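Local coordinates for protein IclR family transcriptional regulator (Brucella abortus, PDB 5WHM) that probably binds DNA through a helix-turn-helix domain and represses transcription, with a GAF-like C-terminal domain that probably senses a small-molecule effector, at residues A122-V134 with R145-G159. Residues are numbered along the deposited sequence; the frame is centred on the assembly and turned at random.
Sequences AARDRLSMVYLDV and RQIGSTLPLAGSSVG. With ACY (acetic acid), chain J.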
loop_
_atom_site.group_PDB
_atom_site.type_symbol
_atom_site.label_atom_id
_atom_site.label_comp_id
_atom_site.label_asym_id
_atom_site.label_seq_id
_atom_site.Cartn_x
_atom_site.Cartn_y
_atom_site.Cartn_z
ATOM N N ALA C 122 4.432 13.628 4.349
ATOM C CA ALA C 122 5.177 12.435 4.743
ATOM C C ALA C 122 5.063 12.227 6.247
ATOM O O ALA C 122 4.786 13.165 6.997
ATOM C CB ALA C 122 6.664 12.539 4.354
ATOM N N ALA C 123 5.291 10.979 6.685
ATOM C CA ALA C 123 5.430 10.666 8.105
ATOM C C ALA C 123 6.491 9.574 8.264
ATOM O O ALA C 123 6.821 8.851 7.316
ATOM C CB ALA C 123 4.094 10.211 8.726
ATOM N N ARG C 124 7.024 9.463 9.474
ATOM C CA ARG C 124 8.152 8.577 9.714
ATOM C C ARG C 124 7.698 7.130 9.898
ATOM O O ARG C 124 6.672 6.868 10.535
ATOM C CB ARG C 124 8.916 9.026 10.955
ATOM C CG ARG C 124 10.136 8.174 11.243
ATOM C CD ARG C 124 10.942 8.727 12.423
ATOM N NE ARG C 124 10.243 8.557 13.698
ATOM C CZ ARG C 124 10.336 7.470 14.463
ATOM N NH1 ARG C 124 11.073 6.429 14.084
ATOM N NH2 ARG C 124 9.675 7.415 15.605
ATOM N N ASP C 125 8.481 6.195 9.348
ATOM C CA ASP C 125 8.417 4.770 9.714
ATOM C C ASP C 125 9.856 4.295 9.912
ATOM O O ASP C 125 10.633 4.249 8.948
ATOM C CB ASP C 125 7.678 3.913 8.655
ATOM C CG ASP C 125 7.734 2.378 8.981
ATOM O OD1 ASP C 125 8.481 1.617 8.324
ATOM O OD2 ASP C 125 7.039 1.934 9.927
ATOM N N ARG C 126 10.206 3.985 11.167
ATOM C CA ARG C 126 11.546 3.602 11.618
ATOM C C ARG C 126 12.558 4.674 11.242
ATOM O O ARG C 126 12.498 5.780 11.784
ATOM C CB ARG C 126 11.974 2.231 11.077
ATOM C CG ARG C 126 11.228 1.101 11.739
ATOM C CD ARG C 126 11.947 -0.222 11.578
ATOM N NE ARG C 126 11.055 -1.284 11.986
ATOM C CZ ARG C 126 11.366 -2.570 11.968
ATOM N NH1 ARG C 126 12.564 -2.975 11.549
ATOM N NH2 ARG C 126 10.467 -3.442 12.369
ATOM N N LEU C 127 13.472 4.375 10.316
ATOM C CA LEU C 127 14.504 5.340 9.932
ATOM C C LEU C 127 14.257 5.943 8.546
ATOM O O LEU C 127 15.199 6.421 7.903
ATOM C CB LEU C 127 15.890 4.685 10.005
ATOM C CG LEU C 127 16.290 4.095 11.371
ATOM C CD1 LEU C 127 17.547 3.205 11.300
ATOM C CD2 LEU C 127 16.488 5.200 12.404
ATOM N N SER C 128 13.003 5.941 8.074
ATOM C CA SER C 128 12.642 6.508 6.783
ATOM C C SER C 128 11.413 7.408 6.920
ATOM O O SER C 128 10.641 7.307 7.876
ATOM C CB SER C 128 12.357 5.399 5.743
ATOM O OG SER C 128 13.514 4.606 5.491
HETATM N N MSE C 129 11.260 8.311 5.956
HETATM C CA MSE C 129 10.046 9.110 5.771
HETATM C C MSE C 129 9.247 8.466 4.653
HETATM O O MSE C 129 9.805 8.126 3.618
HETATM C CB MSE C 129 10.397 10.577 5.423
HETATM C CG MSE C 129 11.171 11.331 6.531
HETATM SE SE MSE C 129 10.305 11.269 8.294
HETATM C CE MSE C 129 8.739 12.343 7.879
ATOM N N VAL C 130 7.949 8.248 4.874
ATOM C CA VAL C 130 7.061 7.608 3.912
ATOM C C VAL C 130 6.143 8.680 3.333
ATOM O O VAL C 130 5.430 9.353 4.078
ATOM C CB VAL C 130 6.224 6.501 4.590
ATOM C CG1 VAL C 130 5.363 5.776 3.562
ATOM C CG2 VAL C 130 7.149 5.523 5.349
ATOM N N TYR C 131 6.095 8.780 2.012
ATOM C CA TYR C 131 5.198 9.739 1.353
ATOM C C TYR C 131 3.730 9.273 1.432
ATOM O O TYR C 131 3.385 8.202 0.916
ATOM C CB TYR C 131 5.623 9.883 -0.099
ATOM C CG TYR C 131 6.664 10.970 -0.363
ATOM C CD1 TYR C 131 7.377 11.565 0.669
ATOM C CD2 TYR C 131 6.865 11.433 -1.641
ATOM C CE1 TYR C 131 8.305 12.579 0.410
ATOM C CE2 TYR C 131 7.769 12.429 -1.908
ATOM C CZ TYR C 131 8.495 12.995 -0.888
ATOM O OH TYR C 131 9.383 14.002 -1.214
ATOM N N LEU C 132 2.864 10.088 2.041
ATOM C CA LEU C 132 1.429 9.818 2.114
ATOM C C LEU C 132 0.658 10.452 0.968
ATOM O O LEU C 132 -0.410 9.939 0.572
ATOM C CB LEU C 132 0.866 10.349 3.438
ATOM C CG LEU C 132 1.728 10.033 4.665
ATOM C CD1 LEU C 132 1.214 10.729 5.946
ATOM C CD2 LEU C 132 1.753 8.511 4.840
ATOM N N ASP C 133 1.177 11.552 0.429
ATOM C CA ASP C 133 0.519 12.269 -0.645
ATOM C C ASP C 133 1.576 13.139 -1.321
ATOM O O ASP C 133 2.551 13.560 -0.681
ATOM C CB ASP C 133 -0.680 13.114 -0.161
ATOM C CG ASP C 133 -1.680 13.378 -1.290
ATOM O OD1 ASP C 133 -2.693 14.066 -1.084
ATOM O OD2 ASP C 133 -1.464 12.862 -2.414
ATOM N N VAL C 134 1.422 13.313 -2.626
ATOM C CA VAL C 134 2.329 14.092 -3.464
ATOM C C VAL C 134 1.473 14.802 -4.494
ATOM O O VAL C 134 0.623 14.177 -5.140
ATOM C CB VAL C 134 3.380 13.243 -4.213
ATOM C CG1 VAL C 134 4.374 14.166 -4.952
ATOM C CG2 VAL C 134 4.098 12.306 -3.311
ATOM N N ARG C 145 7.217 11.175 -7.237
ATOM C CA ARG C 145 7.510 10.145 -6.244
ATOM C C ARG C 145 6.203 9.486 -5.804
ATOM O O ARG C 145 5.141 10.114 -5.777
ATOM C CB ARG C 145 8.273 10.724 -5.048
ATOM C CG ARG C 145 9.712 11.163 -5.426
ATOM C CD ARG C 145 10.632 11.359 -4.236
ATOM N NE ARG C 145 10.803 10.150 -3.437
ATOM C CZ ARG C 145 11.685 9.184 -3.699
ATOM N NH1 ARG C 145 12.484 9.271 -4.760
ATOM N NH2 ARG C 145 11.759 8.122 -2.894
ATOM N N GLN C 146 6.271 8.210 -5.495
ATOM C CA GLN C 146 5.034 7.458 -5.385
ATOM C C GLN C 146 4.528 7.401 -3.933
ATOM O O GLN C 146 5.270 7.584 -2.970
ATOM C CB GLN C 146 5.238 6.044 -5.934
ATOM C CG GLN C 146 5.663 5.992 -7.385
ATOM C CD GLN C 146 4.523 6.380 -8.298
ATOM O OE1 GLN C 146 3.494 5.705 -8.315
ATOM N NE2 GLN C 146 4.679 7.483 -9.041
ATOM N N ILE C 147 3.237 7.099 -3.800
ATOM C CA ILE C 147 2.589 6.959 -2.502
ATOM C C ILE C 147 3.186 5.742 -1.802
ATOM O O ILE C 147 3.094 4.621 -2.310
ATOM C CB ILE C 147 1.067 6.793 -2.687
ATOM C CG1 ILE C 147 0.510 7.931 -3.544
ATOM C CG2 ILE C 147 0.340 6.706 -1.345
ATOM C CD1 ILE C 147 0.702 9.272 -2.925
ATOM N N GLY C 148 3.763 5.942 -0.619
ATOM C CA GLY C 148 4.420 4.855 0.078
ATOM C C GLY C 148 5.897 4.685 -0.228
ATOM O O GLY C 148 6.537 3.849 0.406
ATOM N N SER C 149 6.454 5.431 -1.193
ATOM C CA SER C 149 7.899 5.477 -1.358
ATOM C C SER C 149 8.509 6.159 -0.142
ATOM O O SER C 149 7.831 6.897 0.582
ATOM C CB SER C 149 8.302 6.253 -2.622
ATOM O OG SER C 149 7.864 7.603 -2.531
ATOM N N THR C 150 9.808 5.945 0.062
ATOM C CA THR C 150 10.464 6.437 1.259
ATOM C C THR C 150 11.694 7.272 0.911
ATOM O O THR C 150 12.259 7.163 -0.178
ATOM C CB THR C 150 10.891 5.300 2.177
ATOM O OG1 THR C 150 11.799 4.456 1.468
ATOM C CG2 THR C 150 9.657 4.461 2.651
ATOM N N LEU C 151 12.105 8.086 1.874
ATOM C CA LEU C 151 13.356 8.832 1.866
ATOM C C LEU C 151 14.092 8.561 3.164
ATOM O O LEU C 151 13.464 8.469 4.220
ATOM C CB LEU C 151 13.121 10.348 1.747
ATOM C CG LEU C 151 12.633 10.835 0.383
ATOM C CD1 LEU C 151 11.774 12.070 0.490
ATOM C CD2 LEU C 151 13.830 11.176 -0.426
ATOM N N PRO C 152 15.424 8.490 3.126
ATOM C CA PRO C 152 16.185 8.360 4.376
ATOM C C PRO C 152 15.987 9.577 5.270
ATOM O O PRO C 152 15.765 10.698 4.805
ATOM C CB PRO C 152 17.644 8.243 3.902
ATOM C CG PRO C 152 17.652 8.957 2.556
ATOM C CD PRO C 152 16.300 8.612 1.947
ATOM N N LEU C 153 16.122 9.342 6.572
ATOM C CA LEU C 153 15.850 10.364 7.575
ATOM C C LEU C 153 16.868 11.505 7.525
ATOM O O LEU C 153 16.494 12.680 7.466
ATOM C CB LEU C 153 15.842 9.706 8.958
ATOM C CG LEU C 153 14.779 10.077 9.986
ATOM C CD1 LEU C 153 13.435 10.005 9.342
ATOM C CD2 LEU C 153 14.858 9.160 11.222
ATOM N N ALA C 154 18.162 11.187 7.553
ATOM C CA ALA C 154 19.146 12.182 7.965
ATOM C C ALA C 154 19.498 13.214 6.891
ATOM O O ALA C 154 19.922 14.325 7.241
ATOM C CB ALA C 154 20.421 11.483 8.444
ATOM N N GLY C 155 19.346 12.887 5.610
ATOM C CA GLY C 155 19.806 13.786 4.566
ATOM C C GLY C 155 18.700 14.490 3.798
ATOM O O GLY C 155 18.982 15.378 2.984
ATOM N N SER C 156 17.449 14.103 4.042
ATOM C CA SER C 156 16.308 14.696 3.362
ATOM C C SER C 156 15.739 15.852 4.172
ATOM O O SER C 156 15.758 15.841 5.398
ATOM C CB SER C 156 15.194 13.669 3.118
ATOM O OG SER C 156 14.703 13.130 4.342
ATOM N N SER C 157 15.161 16.826 3.469
ATOM C CA SER C 157 14.485 17.890 4.190
ATOM C C SER C 157 13.344 17.337 5.052
ATOM O O SER C 157 13.150 17.780 6.196
ATOM C CB SER C 157 14.008 18.967 3.206
ATOM O OG SER C 157 12.741 18.687 2.648
ATOM N N VAL C 158 12.595 16.351 4.538
ATOM C CA VAL C 158 11.466 15.836 5.310
ATOM C C VAL C 158 11.951 15.145 6.581
ATOM O O VAL C 158 11.354 15.320 7.648
ATOM C CB VAL C 158 10.579 14.898 4.469
ATOM C CG1 VAL C 158 9.638 15.716 3.617
ATOM C CG2 VAL C 158 11.412 13.934 3.608
ATOM N N GLY C 159 13.030 14.358 6.487
ATOM C CA GLY C 159 13.556 13.684 7.674
ATOM C C GLY C 159 14.091 14.646 8.718
ATOM O O GLY C 159 13.929 14.429 9.926
HETATM C C ACY J . 13.756 16.146 0.522
HETATM O O ACY J . 12.863 16.352 1.384
HETATM O OXT ACY J . 14.978 16.417 0.687
HETATM C CH3 ACY J . 13.343 15.531 -0.786
#
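M129 and L151 face each other as an antiparallel hydrogen-bonded pair where 150-152, one edge strand within this chain, zips onto 128-135 in the GAF-like sheet of the IclR C-terminal domain. The backbone bonds are M129 N to L151 O at 2.8 Å, L151 N to M129 O, Y131 N to S149 O and, at the turn, G148 N to Y131 O. Shape does the rest. M129, a selenomethionine, has CG beside its backbone N (chi1 -63°) and bends again at chi2 and chi3, which brings CG within 3.5 Å of G159 CA in a hollow floored by the first turn of helix 157-165. L153 walls the hollow roughly opposite V158 CG2, crossing the M129 chain at about a right angle, its CD1 3.5 Å from SE, while CD2 turns to L127 and the R124 chain. The Y131 ring lies over a shelf of L151 CD1, R145 CB and S149 OG, all on one side of it, with CD1 3.5 Å from CE1 and CB 3.6 Å from CE2; its hydroxyl bonds N234. On the face opposite M129 and L151, V130 CG2 and T150 CG2 lie side by side. At the classic beta bulge where L132 and D133 both face M121, I147 CD1 nestles against L132 O and D133 CA; D133 pairs with R101 and with R145 of the second subunit. The helix start holds an acetic acid molecule, probably from the crystallisation liquor: N234 ND2 and V158 N contribute bonds, and S157 grips it twice, OG to O at 2.7 Å and N to OXT at 2.8 Å.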